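Local coordinates for cGAS/DncV-like nucleotidyltransferase in E. coli homolog (Elizabethkingia meningoseptica ATCC 13253 = NBRC 12535, PDB 6E0O), which synthesises cyclic dinucleotides, probably 3',3'-c-di-AMP with magnesium as cofactor, as the second-messenger synthase of a CBASS antiphage defence system, at residues A33-A36 with R41-I44; V245-D250 with G280-C285; Q47-Y50 with T54-R57. One frame throughout, in Å; residues are numbered along the deposited sequence.

Contacts 1 and 3 adjoin in the chain, strand 42-47 running directly into helix 48-52, and both belong to the nucleotidyltransferase domain. The touching residues of contact 3 are all buried, close to the centre of the chain and beside the bound nucleotide; its chemistry is largely polar, with serine, threonine and asparagine tying a short loop to the active-site turn. Contact 1, at the far end of the same strand, is partly buried and joins aliphatic packing to one arginine-to-backbone bond. Contact 2, on the opposite side of the chain's centre from contact 1, packs two C-terminal helices through methionine, isoleucine and tyrosine, with a water bridge near the surface.

Contact 1: A33-A36 with R41-I44; sequences ALRA and RVTI
Arg35 lays one face of its guanidinium group over Ile44 CD1, the end of a side chain arriving from the opposite direction; Arg35 NE and Ile44 CD1 are 3.8 Å apart. The arrangement closes an alpha-beta connection of the nucleotidyltransferase fold: helix 21-38 turns sharply into strand 42-47 and packs back against it. The arginine chain folds at its second torsion (chi2 -71°) and is extended beyond, which carries the charged group from the flank of the helix across to the strand.

There Arg35 NH1 donates a hydrogen bond of 2.9 Å to Val42 O, with an N-H...O angle of 154°. The donor stands above the carbonyl plane, 37° out of it. The carbonyl of Gly39, in the intervening turn, accepts a second bond from the same nitrogen, so two carbonyls, Val42 O and that of Gly39, grip NH1. The Val42 and Arg35 side chains run past one another, with Val42 CG2 3.4 Å from Arg35 NH1.

Deeper in, Leu34 supplies the purely apolar part of the contact. It sits in the layer between the sheet and helix 98-113, against Thr105 and Leu109 of that helix and Met66 of strand 62-68. Val42 also touches Met66, and Ile44 touches Ile64, which places the two strand residues that point at the helix between helix 21-38 and strand 62-68, the antiparallel neighbour with which Thr43 pairs through its backbone at Arg67. Where Leu34 and Ile44 meet, methyl touches methyl, Leu34 CD1 standing 4.0 Å from Ile44 CD1.

Contact 2: V245-D250 with G280-C285; sequences VKIYED and GFMQKC
Met282 is the first residue of 280-285 to touch helix 245-250, and it carries most of the contact. Its backbone passes closest to that of Tyr248, with the two CA atoms 5.9 Å apart. The methionine chain bends at its second and third torsions (chi2 -59°, chi3 103°), which lays CG and SD against Ile247. The two side chains cross at about a right angle: Met282 CG lies 3.6 Å from Ile247 CG2, while Met282 SD rests 3.8 Å from Ile247 CB. On the other flank Met282 meets Tyr248; the two side chains pass in opposite directions, CB against CB, with Met282 CB at the edge of the Tyr248 ring.

Gln283 follows on the outer side. Its CB also comes up at the ring edge, 4.2 Å from Tyr248 CE2, and its extended chain ends at a water that connects the two helices. Gln283 NE2 donates to this water at 2.8 Å, and Tyr248 OH is hydrogen-bonded to the same water at 3.0 Å.

The axes of the two short segments approach to 9.1 Å and run roughly antiparallel, at 145°, as neighbours in the C-terminal helical part of the enzyme. Ile247 continues the apolar layer inward to Leu222 of helix 216-224. Phe281 and Cys285 face another way, packing on helix 188-205 at Asn200, Leu196 and Val199; Phe281 also meets Ile219, leaving helix 275-289 between helices 236-252 and 188-205.

Contact 3: Q47-Y50 with T54-R57; sequences QGSY and TNVR. With nucleotides of chain B.
Ser49 OG donates a short hydrogen bond of 2.5 Å to Asn55 OD1, and the backbone of the same serine accepts another. Gly48 and Ser49 form the Gly-Ser signature of the nucleotidyltransferase fold, at the turn from strand 42-47 into helix 48-52. With OG set over the backbone, flanked by N and C (chi1 63°), the hydroxyl faces the asparagine; it approaches the amide oxygen from above the carbonyl plane, 46° out of it. Thr54 N is hydrogen-bonded to Ser49 O at 2.9 Å, while Thr54 OG1 packs against Ser49 CB.

The other end of the Asn55 amide lies over the Tyr50 ring: ND2 sits 3.1 Å above the plane, over its centre, with the amide steeply inclined to the ring, consistent with an amino-aromatic interaction. ND2 is also hydrogen-bonded to the carbonyl of Ser16, so the amide is held at both ends. Tyr50 in turn is fixed through its hydroxyl, bonded to the carbonyl of Ser60 just before Asp61 and Asp63, which probably bind magnesium.

Farther out, Lys197 of helix 188-205, itself probably a nucleotide-binding residue, bonds to the carbonyl of Thr54 and joins the loop to the helical part of the enzyme. The Ser49 side chain comes to about 4 Å from the bound magnesium (nearest atoms). Just before the turn, Gln47 reaches A2 of chain B, where Gln47 NE2 makes a weak 3.2 Å hydrogen bond to the ribose O2' and lies 2.7 Å from the base atom N3.

Contact 1: A33-A36 with R41-I44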
loop_
_atom_site.group_PDB
_atom_site.type_symbol
_atom_site.label_atom_id
_atom_site.label_comp_id
_atom_site.label_asym_id
_atom_site.label_seq_id
_atom_site.Cartn_x
_atom_site.Cartn_y
_atom_site.Cartn_z
ATOM N N ALA A 33 22.274 -5.609 -6.304
ATOM C CA ALA A 33 22.052 -6.789 -7.135
ATOM C C ALA A 33 21.360 -6.421 -8.443
ATOM O O ALA A 33 21.716 -6.930 -9.512
ATOM C CB ALA A 33 21.242 -7.819 -6.349
ATOM N N LEU A 34 20.366 -5.533 -8.383
ATOM C CA LEU A 34 19.639 -5.160 -9.589
ATOM C C LEU A 34 20.488 -4.288 -10.505
ATOM O O LEU A 34 20.475 -4.471 -11.728
ATOM C CB LEU A 34 18.337 -4.461 -9.212
ATOM C CG LEU A 34 17.353 -5.321 -8.421
ATOM C CD1 LEU A 34 16.165 -4.466 -7.981
ATOM C CD2 LEU A 34 16.881 -6.524 -9.213
ATOM N N ARG A 35 21.237 -3.339 -9.941
ATOM C CA ARG A 35 22.068 -2.474 -10.773
ATOM C C ARG A 35 23.140 -3.275 -11.497
ATOM O O ARG A 35 23.545 -2.912 -12.608
ATOM C CB ARG A 35 22.722 -1.380 -9.931
ATOM C CG ARG A 35 21.764 -0.386 -9.303
ATOM C CD ARG A 35 21.140 0.540 -10.320
ATOM N NE ARG A 35 20.129 1.379 -9.680
ATOM C CZ ARG A 35 19.211 2.078 -10.337
ATOM N NH1 ARG A 35 19.183 2.062 -11.658
ATOM N NH2 ARG A 35 18.311 2.785 -9.668
ATOM N N ALA A 36 23.630 -4.359 -10.885
ATOM C CA ALA A 36 24.665 -5.160 -11.533
ATOM C C ALA A 36 24.200 -5.688 -12.884
ATOM O O ALA A 36 25.011 -5.846 -13.802
ATOM C CB ALA A 36 25.089 -6.315 -10.627
ATOM N N ARG A 41 19.230 1.532 -16.631
ATOM C CA ARG A 41 18.039 1.278 -17.425
ATOM C C ARG A 41 16.783 1.113 -16.587
ATOM O O ARG A 41 15.696 0.954 -17.160
ATOM C CB ARG A 41 18.258 0.041 -18.293
ATOM C CG ARG A 41 19.380 0.222 -19.306
ATOM C CD ARG A 41 19.532 -1.021 -20.148
ATOM N NE ARG A 41 20.149 -2.108 -19.402
ATOM C CZ ARG A 41 19.884 -3.396 -19.594
ATOM N NH1 ARG A 41 18.986 -3.771 -20.497
ATOM N NH2 ARG A 41 20.513 -4.313 -18.872
ATOM N N VAL A 42 16.905 1.156 -15.260
ATOM C CA VAL A 42 15.764 1.077 -14.360
ATOM C C VAL A 42 15.760 2.257 -13.400
ATOM O O VAL A 42 16.809 2.806 -13.054
ATOM C CB VAL A 42 15.748 -0.247 -13.559
ATOM C CG1 VAL A 42 15.622 -1.428 -14.494
ATOM C CG2 VAL A 42 17.003 -0.381 -12.688
ATOM N N THR A 43 14.561 2.626 -12.962
ATOM C CA THR A 43 14.373 3.481 -11.797
ATOM C C THR A 43 13.940 2.573 -10.654
ATOM O O THR A 43 13.021 1.767 -10.817
ATOM C CB THR A 43 13.272 4.515 -12.050
ATOM O OG1 THR A 43 13.655 5.397 -13.108
ATOM C CG2 THR A 43 12.995 5.352 -10.808
ATOM N N ILE A 44 14.600 2.692 -9.508
ATOM C CA ILE A 44 14.235 1.944 -8.309
ATOM C C ILE A 44 13.622 2.925 -7.320
ATOM O O ILE A 44 14.178 4.000 -7.080
ATOM C CB ILE A 44 15.443 1.188 -7.722
ATOM C CG1 ILE A 44 15.878 0.075 -8.691
ATOM C CG2 ILE A 44 15.095 0.623 -6.360
ATOM C CD1 ILE A 44 17.210 -0.588 -8.348
#

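Contact 2: V245-D250 with G280-C285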
loop_
_atom_site.group_PDB
_atom_site.type_symbol
_atom_site.label_atom_id
_atom_site.label_comp_id
_atom_site.label_asym_id
_atom_site.label_seq_id
_atom_site.Cartn_x
_atom_site.Cartn_y
_atom_site.Cartn_z
ATOM N N VAL A 245 -18.168 5.493 11.093
ATOM C CA VAL A 245 -19.565 5.785 10.776
ATOM C C VAL A 245 -19.690 6.324 9.357
ATOM O O VAL A 245 -20.594 5.939 8.605
ATOM C CB VAL A 245 -20.157 6.768 11.802
ATOM C CG1 VAL A 245 -21.536 7.252 11.346
ATOM C CG2 VAL A 245 -20.246 6.124 13.173
ATOM N N LYS A 246 -18.786 7.225 8.959
ATOM C CA LYS A 246 -18.886 7.816 7.628
ATOM C C LYS A 246 -18.720 6.762 6.537
ATOM O O LYS A 246 -19.502 6.721 5.581
ATOM C CB LYS A 246 -17.853 8.930 7.469
ATOM C CG LYS A 246 -17.841 9.589 6.093
ATOM C CD LYS A 246 -19.183 10.156 5.686
ATOM C CE LYS A 246 -19.073 11.003 4.421
ATOM N NZ LYS A 246 -20.402 11.171 3.747
ATOM N N ILE A 247 -17.704 5.902 6.653
ATOM C CA ILE A 247 -17.503 4.875 5.631
ATOM C C ILE A 247 -18.695 3.925 5.601
ATOM O O ILE A 247 -19.221 3.591 4.537
ATOM C CB ILE A 247 -16.179 4.126 5.866
ATOM C CG1 ILE A 247 -14.995 5.075 5.712
ATOM C CG2 ILE A 247 -16.044 2.954 4.898
ATOM C CD1 ILE A 247 -13.695 4.542 6.284
ATOM N N TYR A 248 -19.126 3.469 6.776
ATOM C CA TYR A 248 -20.260 2.555 6.883
ATOM C C TYR A 248 -21.483 3.131 6.192
ATOM O O TYR A 248 -22.099 2.475 5.345
ATOM C CB TYR A 248 -20.497 2.307 8.369
ATOM C CG TYR A 248 -21.595 1.385 8.810
ATOM C CD1 TYR A 248 -22.890 1.846 8.970
ATOM C CD2 TYR A 248 -21.317 0.086 9.194
ATOM C CE1 TYR A 248 -23.892 1.017 9.449
ATOM C CE2 TYR A 248 -22.307 -0.740 9.682
ATOM C CZ TYR A 248 -23.596 -0.272 9.805
ATOM O OH TYR A 248 -24.569 -1.096 10.308
ATOM N N GLU A 249 -21.835 4.375 6.524
ATOM C CA GLU A 249 -23.009 4.992 5.923
ATOM C C GLU A 249 -22.812 5.199 4.426
ATOM O O GLU A 249 -23.729 4.950 3.632
ATOM C CB GLU A 249 -23.334 6.307 6.633
ATOM C CG GLU A 249 -23.823 6.105 8.061
ATOM C CD GLU A 249 -24.245 7.390 8.741
ATOM O OE1 GLU A 249 -24.148 8.462 8.108
ATOM O OE2 GLU A 249 -24.661 7.324 9.917
ATOM N N ASP A 250 -21.613 5.630 4.020
ATOM C CA ASP A 250 -21.339 5.818 2.599
ATOM C C ASP A 250 -21.511 4.517 1.823
ATOM O O ASP A 250 -21.976 4.531 0.680
ATOM C CB ASP A 250 -19.926 6.368 2.398
ATOM C CG ASP A 250 -19.826 7.853 2.650
ATOM O OD1 ASP A 250 -20.868 8.546 2.756
ATOM O OD2 ASP A 250 -18.684 8.332 2.739
ATOM N N GLY A 280 -18.933 -4.579 5.641
ATOM C CA GLY A 280 -18.721 -5.633 6.608
ATOM C C GLY A 280 -17.494 -5.394 7.458
ATOM O O GLY A 280 -17.508 -5.626 8.668
ATOM N N PHE A 281 -16.416 -4.907 6.841
ATOM C CA PHE A 281 -15.211 -4.595 7.602
ATOM C C PHE A 281 -15.484 -3.493 8.627
ATOM O O PHE A 281 -15.065 -3.592 9.780
ATOM C CB PHE A 281 -14.073 -4.223 6.646
ATOM C CG PHE A 281 -12.801 -3.844 7.351
ATOM C CD1 PHE A 281 -12.108 -4.771 8.108
ATOM C CD2 PHE A 281 -12.301 -2.560 7.258
ATOM C CE1 PHE A 281 -10.944 -4.424 8.763
ATOM C CE2 PHE A 281 -11.146 -2.207 7.919
ATOM C CZ PHE A 281 -10.463 -3.138 8.666
ATOM N N MET A 282 -16.180 -2.428 8.223
ATOM C CA MET A 282 -16.495 -1.364 9.178
ATOM C C MET A 282 -17.316 -1.895 10.351
ATOM O O MET A 282 -17.095 -1.515 11.503
ATOM C CB MET A 282 -17.272 -0.244 8.477
ATOM C CG MET A 282 -16.456 0.650 7.573
ATOM S SD MET A 282 -15.112 1.493 8.427
ATOM C CE MET A 282 -13.764 0.486 7.882
ATOM N N GLN A 283 -18.294 -2.754 10.073
ATOM C CA GLN A 283 -19.086 -3.338 11.145
ATOM C C GLN A 283 -18.206 -4.129 12.104
ATOM O O GLN A 283 -18.357 -4.031 13.327
ATOM C CB GLN A 283 -20.151 -4.239 10.537
ATOM C CG GLN A 283 -20.925 -5.041 11.530
ATOM C CD GLN A 283 -22.020 -5.830 10.858
ATOM O OE1 GLN A 283 -21.777 -6.887 10.279
ATOM N NE2 GLN A 283 -23.228 -5.311 10.914
ATOM N N LYS A 284 -17.301 -4.951 11.566
ATOM C CA LYS A 284 -16.429 -5.743 12.425
ATOM C C LYS A 284 -15.532 -4.846 13.265
ATOM O O LYS A 284 -15.293 -5.123 14.449
ATOM C CB LYS A 284 -15.585 -6.702 11.587
ATOM C CG LYS A 284 -16.373 -7.785 10.881
ATOM C CD LYS A 284 -16.976 -8.767 11.850
ATOM C CE LYS A 284 -17.476 -9.998 11.108
ATOM N NZ LYS A 284 -18.224 -10.911 12.004
ATOM N N CYS A 285 -15.032 -3.760 12.671
ATOM C CA CYS A 285 -14.218 -2.817 13.429
ATOM C C CYS A 285 -15.034 -2.176 14.539
ATOM O O CYS A 285 -14.579 -2.074 15.683
ATOM C CB CYS A 285 -13.651 -1.742 12.504
ATOM S SG CYS A 285 -12.383 -2.317 11.354
HETATM O O HOH W 1 -23.431 -2.918 12.398
#

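Contact 3: Q47-Y50 with T54-R57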
loop_
_atom_site.group_PDB
_atom_site.type_symbol
_atom_site.label_atom_id
_atom_site.label_comp_id
_atom_site.label_asym_id
_atom_site.label_seq_id
_atom_site.Cartn_x
_atom_site.Cartn_y
_atom_site.Cartn_z
ATOM N N GLN A 47 7.187 1.653 -2.963
ATOM C CA GLN A 47 5.755 1.873 -2.851
ATOM C C GLN A 47 5.260 1.172 -1.592
ATOM O O GLN A 47 6.057 0.651 -0.804
ATOM C CB GLN A 47 5.042 1.362 -4.092
ATOM C CG GLN A 47 5.047 -0.126 -4.201
ATOM C CD GLN A 47 4.296 -0.625 -5.399
ATOM O OE1 GLN A 47 3.953 0.135 -6.301
ATOM N NE2 GLN A 47 4.035 -1.921 -5.421
ATOM N N GLY A 48 3.955 1.158 -1.392
ATOM C CA GLY A 48 3.415 0.456 -0.261
ATOM C C GLY A 48 3.734 1.126 1.063
ATOM O O GLY A 48 4.025 2.322 1.150
ATOM N N SER A 49 3.664 0.310 2.119
ATOM C CA SER A 49 3.574 0.845 3.471
ATOM C C SER A 49 4.826 1.599 3.899
ATOM O O SER A 49 4.726 2.545 4.685
ATOM C CB SER A 49 3.294 -0.289 4.452
ATOM O OG SER A 49 4.369 -1.214 4.445
ATOM N N TYR A 50 6.010 1.199 3.434
ATOM C CA TYR A 50 7.197 1.977 3.770
ATOM C C TYR A 50 7.189 3.318 3.047
ATOM O O TYR A 50 7.629 4.326 3.606
ATOM C CB TYR A 50 8.467 1.195 3.458
ATOM C CG TYR A 50 8.854 0.185 4.515
ATOM C CD1 TYR A 50 8.391 -1.118 4.459
ATOM C CD2 TYR A 50 9.697 0.533 5.557
ATOM C CE1 TYR A 50 8.761 -2.053 5.410
ATOM C CE2 TYR A 50 10.080 -0.393 6.507
ATOM C CZ TYR A 50 9.602 -1.679 6.439
ATOM O OH TYR A 50 9.987 -2.588 7.394
ATOM N N THR A 54 2.757 3.701 6.529
ATOM C CA THR A 54 1.585 3.096 7.148
ATOM C C THR A 54 1.872 1.720 7.750
ATOM O O THR A 54 0.943 0.937 7.937
ATOM C CB THR A 54 0.455 3.006 6.126
ATOM O OG1 THR A 54 0.911 2.238 5.008
ATOM C CG2 THR A 54 0.025 4.387 5.662
ATOM N N ASN A 55 3.119 1.424 8.107
ATOM C CA ASN A 55 3.444 0.128 8.692
ATOM C C ASN A 55 3.004 0.054 10.147
ATOM O O ASN A 55 3.234 0.982 10.921
ATOM C CB ASN A 55 4.957 -0.073 8.706
ATOM C CG ASN A 55 5.492 -0.595 7.419
ATOM O OD1 ASN A 55 4.984 -1.570 6.866
ATOM N ND2 ASN A 55 6.531 0.053 6.919
ATOM N N VAL A 56 2.417 -1.080 10.533
ATOM C CA VAL A 56 1.977 -1.257 11.914
ATOM C C VAL A 56 2.495 -2.561 12.506
ATOM O O VAL A 56 2.062 -2.983 13.584
ATOM C CB VAL A 56 0.444 -1.169 12.039
ATOM C CG1 VAL A 56 -0.051 0.160 11.506
ATOM C CG2 VAL A 56 -0.230 -2.320 11.298
ATOM N N ARG A 57 3.434 -3.200 11.826
ATOM C CA ARG A 57 4.003 -4.447 12.308
ATOM C C ARG A 57 5.516 -4.346 12.321
ATOM O O ARG A 57 6.122 -3.693 11.467
ATOM C CB ARG A 57 3.544 -5.633 11.457
ATOM C CG ARG A 57 2.049 -5.883 11.594
ATOM C CD ARG A 57 1.642 -7.246 11.085
ATOM N NE ARG A 57 0.950 -8.024 12.113
ATOM C CZ ARG A 57 0.252 -9.129 11.875
ATOM N NH1 ARG A 57 0.140 -9.587 10.636
ATOM N NH2 ARG A 57 -0.339 -9.772 12.873
ATOM P P A B 2 -0.621 -8.596 -2.966
ATOM O OP1 A B 2 -1.185 -8.578 -4.341
ATOM O OP2 A B 2 -0.508 -9.893 -2.244
ATOM O "O5'" A B 2 0.837 -7.954 -3.033
ATOM C "C5'" A B 2 1.958 -8.707 -3.489
ATOM C "C4'" A B 2 3.060 -7.812 -4.002
ATOM O "O4'" A B 2 2.618 -7.196 -5.241
ATOM C "C3'" A B 2 3.452 -6.669 -3.070
ATOM O "O3'" A B 2 4.851 -6.406 -3.172
ATOM C "C2'" A B 2 2.656 -5.490 -3.615
ATOM O "O2'" A B 2 3.223 -4.222 -3.353
ATOM C "C1'" A B 2 2.622 -5.789 -5.112
ATOM N N9 A B 2 1.416 -5.277 -5.763
ATOM C C8 A B 2 0.144 -5.793 -5.673
ATOM N N7 A B 2 -0.750 -5.126 -6.357
ATOM C C5 A B 2 -0.022 -4.091 -6.928
ATOM C C6 A B 2 -0.390 -3.020 -7.767
ATOM N N6 A B 2 -1.627 -2.792 -8.212
ATOM N N1 A B 2 0.593 -2.192 -8.150
ATOM C C2 A B 2 1.839 -2.388 -7.722
ATOM N N3 A B 2 2.311 -3.354 -6.934
ATOM C C4 A B 2 1.316 -4.177 -6.571
#